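Local coordinates for protein dihydropteroate synthase (PDB 6Q62) that probably catalyses the condensation of para-aminobenzoate with 6-hydroxymethyl-7,8-dihydropterin diphosphate to give 7,8-dihydropteroate, a step in folate biosynthesis, at residues G24-T29 and E43-H48; V142-P147 and L188-F193; G222-R227 and R261-A266. All coordinates share one frame; numbering follows the deposited sequence.

Contact 1 of 3, residues G24-T29 and E43-H48. With SO4 (sulfate ion), chain H.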
loop_
_atom_site.group_PDB
_atom_site.type_symbol
_atom_site.label_atom_id
_atom_site.label_comp_id
_atom_site.label_asym_id
_atom_site.label_seq_id
_atom_site.Cartn_x
_atom_site.Cartn_y
_atom_site.Cartn_z
ATOM N N GLY A 24 -3.877 -4.638 15.980
ATOM C CA GLY A 24 -3.125 -5.852 15.645
ATOM C C GLY A 24 -3.860 -7.108 16.056
ATOM O O GLY A 24 -4.309 -7.210 17.195
ATOM N N ILE A 25 -3.982 -8.080 15.124
ATOM C CA ILE A 25 -4.687 -9.337 15.348
ATOM C C ILE A 25 -3.862 -10.327 16.144
ATOM O O ILE A 25 -2.785 -10.735 15.694
ATOM C CB ILE A 25 -5.143 -9.950 13.997
ATOM C CG1 ILE A 25 -6.119 -9.009 13.266
ATOM C CG2 ILE A 25 -5.757 -11.344 14.209
ATOM C CD1 ILE A 25 -6.449 -9.425 11.802
ATOM N N VAL A 26 -4.366 -10.732 17.322
ATOM C CA VAL A 26 -3.712 -11.742 18.149
ATOM C C VAL A 26 -4.669 -12.922 18.283
ATOM O O VAL A 26 -5.570 -12.904 19.123
ATOM C CB VAL A 26 -3.230 -11.209 19.530
ATOM C CG1 VAL A 26 -2.523 -12.311 20.338
ATOM C CG2 VAL A 26 -2.338 -9.991 19.359
ATOM N N ASN A 27 -4.499 -13.953 17.429
ATOM C CA ASN A 27 -5.349 -15.132 17.504
ATOM C C ASN A 27 -4.726 -16.141 18.457
ATOM O O ASN A 27 -3.541 -16.466 18.346
ATOM C CB ASN A 27 -5.566 -15.738 16.126
ATOM C CG ASN A 27 -6.492 -14.939 15.248
ATOM O OD1 ASN A 27 -7.496 -14.376 15.697
ATOM N ND2 ASN A 27 -6.185 -14.898 13.972
ATOM N N VAL A 28 -5.516 -16.597 19.425
ATOM C CA VAL A 28 -5.020 -17.562 20.403
ATOM C C VAL A 28 -5.654 -18.893 20.040
ATOM O O VAL A 28 -6.646 -19.299 20.636
ATOM C CB VAL A 28 -5.333 -17.178 21.879
ATOM C CG1 VAL A 28 -4.499 -18.034 22.854
ATOM C CG2 VAL A 28 -5.120 -15.688 22.128
ATOM N N THR A 29 -5.126 -19.545 19.015
ATOM C CA THR A 29 -5.659 -20.845 18.599
ATOM C C THR A 29 -4.444 -21.725 18.307
ATOM O O THR A 29 -3.458 -21.223 17.750
ATOM C CB THR A 29 -6.578 -20.747 17.343
ATOM O OG1 THR A 29 -5.840 -20.201 16.257
ATOM C CG2 THR A 29 -7.857 -19.916 17.573
ATOM N N GLU A 43 1.793 -18.812 25.278
ATOM C CA GLU A 43 3.093 -18.158 25.153
ATOM C C GLU A 43 3.357 -17.666 23.727
ATOM O O GLU A 43 3.942 -16.586 23.550
ATOM C CB GLU A 43 4.226 -19.032 25.696
ATOM C CG GLU A 43 5.119 -19.703 24.691
ATOM C CD GLU A 43 6.146 -20.573 25.370
ATOM O OE1 GLU A 43 7.216 -20.047 25.742
ATOM O OE2 GLU A 43 5.869 -21.778 25.555
ATOM N N ALA A 44 2.919 -18.444 22.713
ATOM C CA ALA A 44 3.093 -18.030 21.309
ATOM C C ALA A 44 2.218 -16.784 20.983
ATOM O O ALA A 44 2.670 -15.884 20.276
ATOM C CB ALA A 44 2.730 -19.185 20.389
ATOM N N ALA A 45 0.987 -16.727 21.518
ATOM C CA ALA A 45 0.087 -15.577 21.303
ATOM C C ALA A 45 0.625 -14.324 22.009
ATOM O O ALA A 45 0.603 -13.217 21.423
ATOM C CB ALA A 45 -1.302 -15.909 21.820
ATOM N N VAL A 46 1.175 -14.497 23.222
ATOM C CA VAL A 46 1.736 -13.373 23.976
ATOM C C VAL A 46 2.943 -12.835 23.199
ATOM O O VAL A 46 2.995 -11.642 22.928
ATOM C CB VAL A 46 2.078 -13.750 25.433
ATOM C CG1 VAL A 46 2.903 -12.666 26.121
ATOM C CG2 VAL A 46 0.797 -14.039 26.231
ATOM N N ALA A 47 3.873 -13.711 22.788
ATOM C CA ALA A 47 5.038 -13.265 22.007
ATOM C C ALA A 47 4.596 -12.554 20.714
ATOM O O ALA A 47 5.182 -11.533 20.338
ATOM C CB ALA A 47 5.936 -14.453 21.685
ATOM N N HIS A 48 3.547 -13.068 20.045
ATOM C CA HIS A 48 3.045 -12.414 18.842
ATOM C C HIS A 48 2.478 -11.007 19.133
ATOM O O HIS A 48 2.814 -10.062 18.412
ATOM C CB HIS A 48 2.012 -13.308 18.124
ATOM C CG HIS A 48 1.618 -12.777 16.785
ATOM N ND1 HIS A 48 2.558 -12.591 15.781
ATOM C CD2 HIS A 48 0.406 -12.398 16.319
ATOM C CE1 HIS A 48 1.884 -12.104 14.749
ATOM N NE2 HIS A 48 0.599 -11.952 15.026
HETATM S S SO4 H . -8.745 -13.464 11.598
HETATM O O1 SO4 H . -7.397 -14.005 11.342
HETATM O O2 SO4 H . -9.774 -14.445 11.224
HETATM O O3 SO4 H . -8.915 -13.151 13.062
HETATM O O4 SO4 H . -8.974 -12.265 10.808
HETATM O O HOH W 1 -1.427 -11.020 13.346
#
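Val26 holds CG1 anti to its backbone N (chi1 -179°), which sends that methyl across to Ala45, while His48 holds its ring anti to its own N (chi1 -172°) and extends it toward the backbone of Ile25. The helix runs back against strand 24-27, almost antiparallel, as the helix of a beta-alpha-beta unit in a TIM barrel does. The small methyl of Ala45 is in keeping with the 8.1 Å between the segment axes. Val26 CG1 rests against the helix backbone at Ala45 O, 3.4 Å away, and against the Ala45 methyl. Two residues further along, both methyls of Val28 reach the same CB, CG2 lying 3.8 Å from Ala45 CB. Branched valines are well matched to such an apolar patch. The polar end is different. His48 and Ile25 are joined by a water in the plane of the imidazole ring, at its edge; it lies 2.8 Å from His48 NE2 and donates to Ile25 O at 2.7 Å. Off the valine face, Asn27 offers its amide ND2 to a sulfate probably taken up from the crystallisation liquor, 3.0 Å from O1, with a weak second bond to O3. Arg261 and His263 bind the same ion. The chemistry thus divides the strand end: apolar methyls seat the helix, whereas Asn27 contributes to a polar site, consistent with one that accepts anions.

Contact 2 of 3, residues V142-P147 and L188-F193. With 6GU (6-chloroguanine), chain E.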
loop_
_atom_site.group_PDB
_atom_site.type_symbol
_atom_site.label_atom_id
_atom_site.label_comp_id
_atom_site.label_asym_id
_atom_site.label_seq_id
_atom_site.Cartn_x
_atom_site.Cartn_y
_atom_site.Cartn_z
ATOM N N VAL A 142 -17.138 -2.751 19.646
ATOM C CA VAL A 142 -17.272 -2.747 18.199
ATOM C C VAL A 142 -18.519 -3.541 17.843
ATOM O O VAL A 142 -18.618 -4.710 18.207
ATOM C CB VAL A 142 -16.042 -3.380 17.487
ATOM C CG1 VAL A 142 -16.214 -3.341 15.964
ATOM C CG2 VAL A 142 -14.726 -2.715 17.906
ATOM N N LEU A 143 -19.421 -2.937 17.066
ATOM C CA LEU A 143 -20.608 -3.583 16.560
ATOM C C LEU A 143 -20.375 -3.915 15.094
ATOM O O LEU A 143 -20.324 -3.023 14.252
ATOM C CB LEU A 143 -21.829 -2.657 16.725
ATOM C CG LEU A 143 -22.074 -2.061 18.143
ATOM C CD1 LEU A 143 -23.222 -1.047 18.103
ATOM C CD2 LEU A 143 -22.392 -3.169 19.185
ATOM N N MET A 144 -20.213 -5.184 14.794
ATOM C CA MET A 144 -19.915 -5.609 13.433
ATOM C C MET A 144 -21.153 -6.165 12.742
ATOM O O MET A 144 -22.058 -6.680 13.416
ATOM C CB MET A 144 -18.800 -6.667 13.486
ATOM C CG MET A 144 -18.086 -6.887 12.138
ATOM S SD MET A 144 -17.167 -8.445 12.078
ATOM C CE MET A 144 -18.509 -9.590 11.730
ATOM N N HIS A 145 -21.189 -6.088 11.407
ATOM C CA HIS A 145 -22.274 -6.683 10.651
ATOM C C HIS A 145 -21.907 -8.090 10.206
ATOM O O HIS A 145 -20.871 -8.322 9.594
ATOM C CB HIS A 145 -22.653 -5.859 9.407
ATOM C CG HIS A 145 -23.665 -6.562 8.532
ATOM N ND1 HIS A 145 -23.280 -7.422 7.517
ATOM C CD2 HIS A 145 -25.020 -6.538 8.582
ATOM C CE1 HIS A 145 -24.401 -7.889 6.977
ATOM N NE2 HIS A 145 -25.472 -7.378 7.572
ATOM N N MET A 146 -22.786 -9.038 10.496
ATOM C CA MET A 146 -22.687 -10.380 9.942
ATOM C C MET A 146 -24.116 -10.898 9.777
ATOM O O MET A 146 -24.956 -10.553 10.591
ATOM C CB MET A 146 -21.695 -11.334 10.652
ATOM C CG MET A 146 -22.214 -11.970 11.904
ATOM S SD MET A 146 -20.961 -13.020 12.643
ATOM C CE MET A 146 -20.994 -14.393 11.557
ATOM N N PRO A 147 -24.452 -11.500 8.622
ATOM C CA PRO A 147 -25.834 -11.974 8.419
ATOM C C PRO A 147 -26.153 -13.201 9.274
ATOM O O PRO A 147 -25.288 -14.058 9.460
ATOM C CB PRO A 147 -25.886 -12.290 6.921
ATOM C CG PRO A 147 -24.483 -12.564 6.532
ATOM C CD PRO A 147 -23.564 -11.902 7.515
ATOM N N LEU A 188 -18.296 1.709 18.315
ATOM C CA LEU A 188 -17.573 1.685 17.050
ATOM C C LEU A 188 -18.416 0.779 16.181
ATOM O O LEU A 188 -19.123 -0.090 16.719
ATOM C CB LEU A 188 -16.162 1.079 17.176
ATOM C CG LEU A 188 -15.166 1.856 18.060
ATOM C CD1 LEU A 188 -15.151 1.312 19.460
ATOM C CD2 LEU A 188 -13.769 1.745 17.485
ATOM N N ILE A 189 -18.373 0.983 14.854
ATOM C CA ILE A 189 -19.126 0.101 13.947
ATOM C C ILE A 189 -18.182 -0.489 12.918
ATOM O O ILE A 189 -17.107 0.056 12.678
ATOM C CB ILE A 189 -20.354 0.772 13.311
ATOM C CG1 ILE A 189 -19.941 2.030 12.467
ATOM C CG2 ILE A 189 -21.410 1.057 14.391
ATOM C CD1 ILE A 189 -21.106 2.699 11.705
ATOM N N ASP A 190 -18.578 -1.611 12.320
ATOM C CA ASP A 190 -17.709 -2.282 11.373
ATOM C C ASP A 190 -18.625 -2.982 10.363
ATOM O O ASP A 190 -19.500 -3.752 10.782
ATOM C CB ASP A 190 -16.882 -3.296 12.171
ATOM C CG ASP A 190 -15.903 -4.134 11.393
ATOM O OD1 ASP A 190 -16.096 -4.300 10.168
ATOM O OD2 ASP A 190 -14.979 -4.660 12.005
ATOM N N PRO A 191 -18.413 -2.774 9.048
ATOM C CA PRO A 191 -19.274 -3.451 8.043
ATOM C C PRO A 191 -19.081 -4.946 7.933
ATOM O O PRO A 191 -19.822 -5.613 7.197
ATOM C CB PRO A 191 -18.896 -2.754 6.731
ATOM C CG PRO A 191 -17.493 -2.327 6.939
ATOM C CD PRO A 191 -17.409 -1.897 8.389
ATOM N N GLY A 192 -18.053 -5.466 8.584
ATOM C CA GLY A 192 -17.788 -6.901 8.596
ATOM C C GLY A 192 -17.363 -7.459 7.264
ATOM O O GLY A 192 -18.036 -8.347 6.720
ATOM N N PHE A 193 -16.266 -6.915 6.703
ATOM C CA PHE A 193 -15.788 -7.426 5.416
ATOM C C PHE A 193 -15.543 -8.937 5.488
ATOM O O PHE A 193 -14.961 -9.431 6.455
ATOM C CB PHE A 193 -14.502 -6.697 4.994
ATOM C CG PHE A 193 -14.725 -5.246 4.653
ATOM C CD1 PHE A 193 -15.312 -4.882 3.455
ATOM C CD2 PHE A 193 -14.241 -4.234 5.485
ATOM C CE1 PHE A 193 -15.497 -3.529 3.124
ATOM C CE2 PHE A 193 -14.402 -2.882 5.139
ATOM C CZ PHE A 193 -15.029 -2.536 3.963
HETATM CL CL6 6GU E . -13.425 -7.688 9.781
HETATM N N1 6GU E . -13.892 -7.010 12.121
HETATM C C2 6GU E . -13.995 -7.328 13.475
HETATM N N2 6GU E . -14.501 -6.353 14.216
HETATM N N3 6GU E . -13.647 -8.534 14.051
HETATM C C4 6GU E . -13.195 -9.475 13.151
HETATM C C5 6GU E . -13.087 -9.232 11.755
HETATM C C6 6GU E . -13.455 -7.986 11.355
HETATM N N7 6GU E . -12.620 -10.384 11.126
HETATM C C8 6GU E . -12.464 -11.293 12.169
HETATM N N9 6GU E . -12.792 -10.783 13.386
#
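Leu143 bonds to the residues on either side of its register partner Ile189 on the adjacent strand: its N donates to Leu188 O at 2.9 Å, nearly straight, and its O accepts from Asp190 N at 3.0 Å. His145 N continues the ladder to Asp190 O at 2.9 Å, whereas Val142 turns its backbone groups to Ile119 and Asp121, and Ile189 to Pro218 and Leu220. Val142, Met144 and Asp190 share one face, that of the 6-chloroguanine pocket. Asp190 places its carboxylate anti to the backbone N (chi1 179°), alongside Met144, and divides its oxygens. OD1 takes Gly192 N at 2.8 Å from above the carboxylate plane, forming an Asx turn; OD2 takes the exocyclic N2 of the base, also at 2.8 Å, and approaches its N1 to 2.6 Å. Glycine suits the turn: phi is positive (68°), and a CB would run into His145 O. Asn120 is a further polar partner of the ligand. In Met144, CG anti to the backbone N (chi1 -162°) and an extended chi2 carry SD to 3.6 Å from N1 of the base, a polarisable contact rather than a bond. Beyond the strand ends, Lys197 hydrogen-bonds His145 ND1 and the carbonyls of Pro191 and Gly192. With OD1 held by a backbone N-H, the turn probably fixes the carboxylate's rotation and so presents OD2 to the amino group of a pterin-like ring.

Contact 3 of 3, residues G222-R227 and R261-A266. With 6GU (6-chloroguanine), chain E; SO4 (sulfate ion), chain H.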
loop_
_atom_site.group_PDB
_atom_site.type_symbol
_atom_site.label_atom_id
_atom_site.label_comp_id
_atom_site.label_asym_id
_atom_site.label_seq_id
_atom_site.Cartn_x
_atom_site.Cartn_y
_atom_site.Cartn_z
ATOM N N GLY A 222 -11.713 -4.265 8.566
ATOM C CA GLY A 222 -10.817 -5.409 8.649
ATOM C C GLY A 222 -10.859 -6.197 7.348
ATOM O O GLY A 222 -11.808 -6.940 7.127
ATOM N N LEU A 223 -9.857 -6.045 6.471
ATOM C CA LEU A 223 -9.854 -6.809 5.214
ATOM C C LEU A 223 -8.607 -7.680 5.169
ATOM O O LEU A 223 -8.325 -8.314 4.148
ATOM C CB LEU A 223 -9.844 -5.839 4.002
ATOM C CG LEU A 223 -11.028 -4.884 3.842
ATOM C CD1 LEU A 223 -10.620 -3.454 4.152
ATOM C CD2 LEU A 223 -11.541 -4.911 2.440
ATOM N N SER A 224 -7.901 -7.757 6.286
ATOM C CA SER A 224 -6.597 -8.406 6.376
ATOM C C SER A 224 -6.528 -9.855 5.911
ATOM O O SER A 224 -7.068 -10.761 6.525
ATOM C CB SER A 224 -6.032 -8.266 7.781
ATOM O OG SER A 224 -4.674 -8.650 7.760
ATOM N N ARG A 225 -5.789 -10.061 4.805
ATOM C CA ARG A 225 -5.503 -11.359 4.184
ATOM C C ARG A 225 -6.768 -12.139 3.860
ATOM O O ARG A 225 -6.727 -13.372 3.728
ATOM C CB ARG A 225 -4.566 -12.194 5.077
ATOM C CG ARG A 225 -3.226 -11.493 5.365
ATOM C CD ARG A 225 -2.448 -12.374 6.301
ATOM N NE ARG A 225 -1.106 -11.855 6.585
ATOM C CZ ARG A 225 -0.106 -12.609 7.026
ATOM N NH1 ARG A 225 -0.298 -13.899 7.271
ATOM N NH2 ARG A 225 1.090 -12.079 7.236
ATOM N N LYS A 226 -7.876 -11.415 3.703
ATOM C CA LYS A 226 -9.146 -12.086 3.471
ATOM C C LYS A 226 -9.284 -12.621 2.050
ATOM O O LYS A 226 -8.568 -12.184 1.137
ATOM C CB LYS A 226 -10.305 -11.195 3.867
ATOM C CG LYS A 226 -10.327 -11.021 5.402
ATOM C CD LYS A 226 -11.547 -10.319 5.891
ATOM C CE LYS A 226 -11.612 -10.529 7.394
ATOM N NZ LYS A 226 -12.660 -9.692 7.964
ATOM N N ARG A 227 -10.207 -13.589 1.867
ATOM C CA ARG A 227 -10.435 -14.244 0.581
ATOM C C ARG A 227 -10.648 -13.237 -0.528
ATOM O O ARG A 227 -10.115 -13.465 -1.612
ATOM C CB ARG A 227 -11.644 -15.221 0.662
ATOM C CG ARG A 227 -11.990 -15.915 -0.666
ATOM C CD ARG A 227 -13.184 -16.859 -0.561
ATOM N NE ARG A 227 -12.925 -17.966 0.367
ATOM C CZ ARG A 227 -12.449 -19.160 0.018
ATOM N NH1 ARG A 227 -12.227 -19.449 -1.260
ATOM N NH2 ARG A 227 -12.226 -20.086 0.941
ATOM N N ARG A 261 -8.056 -3.306 11.284
ATOM C CA ARG A 261 -7.786 -4.583 11.976
ATOM C C ARG A 261 -6.905 -5.424 11.078
ATOM O O ARG A 261 -7.373 -5.953 10.062
ATOM C CB ARG A 261 -9.110 -5.284 12.328
ATOM C CG ARG A 261 -8.883 -6.582 13.131
ATOM C CD ARG A 261 -10.199 -7.212 13.594
ATOM N NE ARG A 261 -9.915 -8.439 14.350
ATOM C CZ ARG A 261 -9.691 -9.634 13.807
ATOM N NH1 ARG A 261 -9.729 -9.790 12.492
ATOM N NH2 ARG A 261 -9.416 -10.678 14.576
ATOM N N VAL A 262 -5.624 -5.539 11.450
ATOM C CA VAL A 262 -4.643 -6.150 10.537
ATOM C C VAL A 262 -3.737 -7.195 11.151
ATOM O O VAL A 262 -3.420 -7.137 12.332
ATOM C CB VAL A 262 -3.770 -5.035 9.863
ATOM C CG1 VAL A 262 -4.621 -3.853 9.383
ATOM C CG2 VAL A 262 -2.682 -4.530 10.806
ATOM N N HIS A 263 -3.201 -8.092 10.288
ATOM C CA HIS A 263 -2.162 -9.038 10.706
ATOM C C HIS A 263 -0.788 -8.355 10.502
ATOM O O HIS A 263 0.113 -8.526 11.317
ATOM C CB HIS A 263 -2.174 -10.293 9.799
ATOM C CG HIS A 263 -3.413 -11.116 9.901
ATOM N ND1 HIS A 263 -4.449 -10.955 9.019
ATOM C CD2 HIS A 263 -3.724 -12.111 10.767
ATOM C CE1 HIS A 263 -5.387 -11.820 9.391
ATOM N NE2 HIS A 263 -4.987 -12.548 10.428
ATOM N N ASP A 264 -0.637 -7.597 9.400
ATOM C CA ASP A 264 0.640 -7.023 8.970
ATOM C C ASP A 264 0.812 -5.612 9.483
ATOM O O ASP A 264 0.604 -4.612 8.772
ATOM C CB ASP A 264 0.734 -7.109 7.454
ATOM C CG ASP A 264 0.546 -8.565 7.039
ATOM O OD1 ASP A 264 1.477 -9.362 7.250
ATOM O OD2 ASP A 264 -0.560 -8.915 6.579
ATOM N N VAL A 265 1.094 -5.556 10.785
ATOM C CA VAL A 265 1.144 -4.275 11.496
ATOM C C VAL A 265 2.220 -3.343 10.948
ATOM O O VAL A 265 1.872 -2.215 10.578
ATOM C CB VAL A 265 1.243 -4.469 13.011
ATOM C CG1 VAL A 265 1.467 -3.128 13.724
ATOM C CG2 VAL A 265 -0.027 -5.150 13.543
ATOM N N ALA A 266 3.490 -3.749 10.933
ATOM C CA ALA A 266 4.570 -2.847 10.479
ATOM C C ALA A 266 4.316 -2.299 9.083
ATOM O O ALA A 266 4.474 -1.096 8.860
ATOM C CB ALA A 266 5.919 -3.580 10.514
HETATM CL CL6 6GU E . -13.425 -7.688 9.781
HETATM N N1 6GU E . -13.892 -7.010 12.121
HETATM C C2 6GU E . -13.995 -7.328 13.475
HETATM N N2 6GU E . -14.501 -6.353 14.216
HETATM N N3 6GU E . -13.647 -8.534 14.051
HETATM C C4 6GU E . -13.195 -9.475 13.151
HETATM C C5 6GU E . -13.087 -9.232 11.755
HETATM C C6 6GU E . -13.455 -7.986 11.355
HETATM N N7 6GU E . -12.620 -10.384 11.126
HETATM C C8 6GU E . -12.464 -11.293 12.169
HETATM N N9 6GU E . -12.792 -10.783 13.386
HETATM S S SO4 H . -8.745 -13.464 11.598
HETATM O O1 SO4 H . -7.397 -14.005 11.342
HETATM O O2 SO4 H . -9.774 -14.445 11.224
HETATM O O3 SO4 H . -8.915 -13.151 13.062
HETATM O O4 SO4 H . -8.974 -12.265 10.808
HETATM O O HOH W 2 -2.511 -7.189 6.972
HETATM O O HOH W 3 -9.207 -7.874 9.387
#
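Ser224 and His263 form the tight heart of this contact. With OG anti to its backbone N (chi1 -168°), Ser224 reaches the other loop and is gripped twice by one residue: His263 N donates to Ser224 OG at 3.0 Å, and Ser224 OG lies 2.6 Å from His263 ND1, a hydrogen bond at the edge of the ring. Serine suits this buried place, since its hydroxyl can both give and take without bulk, and Ser224 CB packs on Arg261 O. Nearby, Gly222, which carries no side chain, passes close to Arg261 and to the chlorine of 6-chloroguanine. Toward the outside the packing gives way to charge and water. Partly exposed Arg225 extends its chain from CG to NE past the His263 ring, and grips Asp264 side-on: NE to OD2 at 3.0 Å and NH2 to OD1 at 2.7 Å. Both bonds use syn lone pairs, with guanidinium and carboxylate nearly coplanar (24° apart). A water joins Ser224 OG, Asp264 N and Asp264 OD2, bridging the buried and outer parts. Arg225 occupies a positive-phi position in the type II turn from Leu223 to Lys226. On the ligand side, Arg261 lays one face of its guanidinium against the base, with N9 3.2 Å above its plane, over the centre, and turns its edge to the sulfate, NH2 to O3 at 2.9 Å. His263 NE2 donates to O1 of the same ion at 3.0 Å, and Asp61 holds Arg261 NE. Ser224, on the other edge of the imidazole, probably acts as a second-shell residue that steadies His263, and the cationic Arg261 would favour both a stacked heterocycle and an anion, as expected of a pterin diphosphate site.

From the N terminus, contact 1 closes the short loop between strand 21-27 and its returning helix 41-54. Contact 2 then spans about forty residues, including helix 162-179, to pair strands 141-144 and 187-190, and contact 3 brings the loop after strand 220-221 to the end of strand 259-262. The three follow in series, neither nesting nor crossing. Contacts 1 and 2 lie across the chain's centre, their own centres about 22 Å apart; contact 3 touches both. Ile25 N probably bonds to Val262 O, joining the first and last barrel strands, and Phe193 meets Gly222 and Leu223. Sulfate unites contacts 1 and 3; 6-chloroguanine unites 2 and 3.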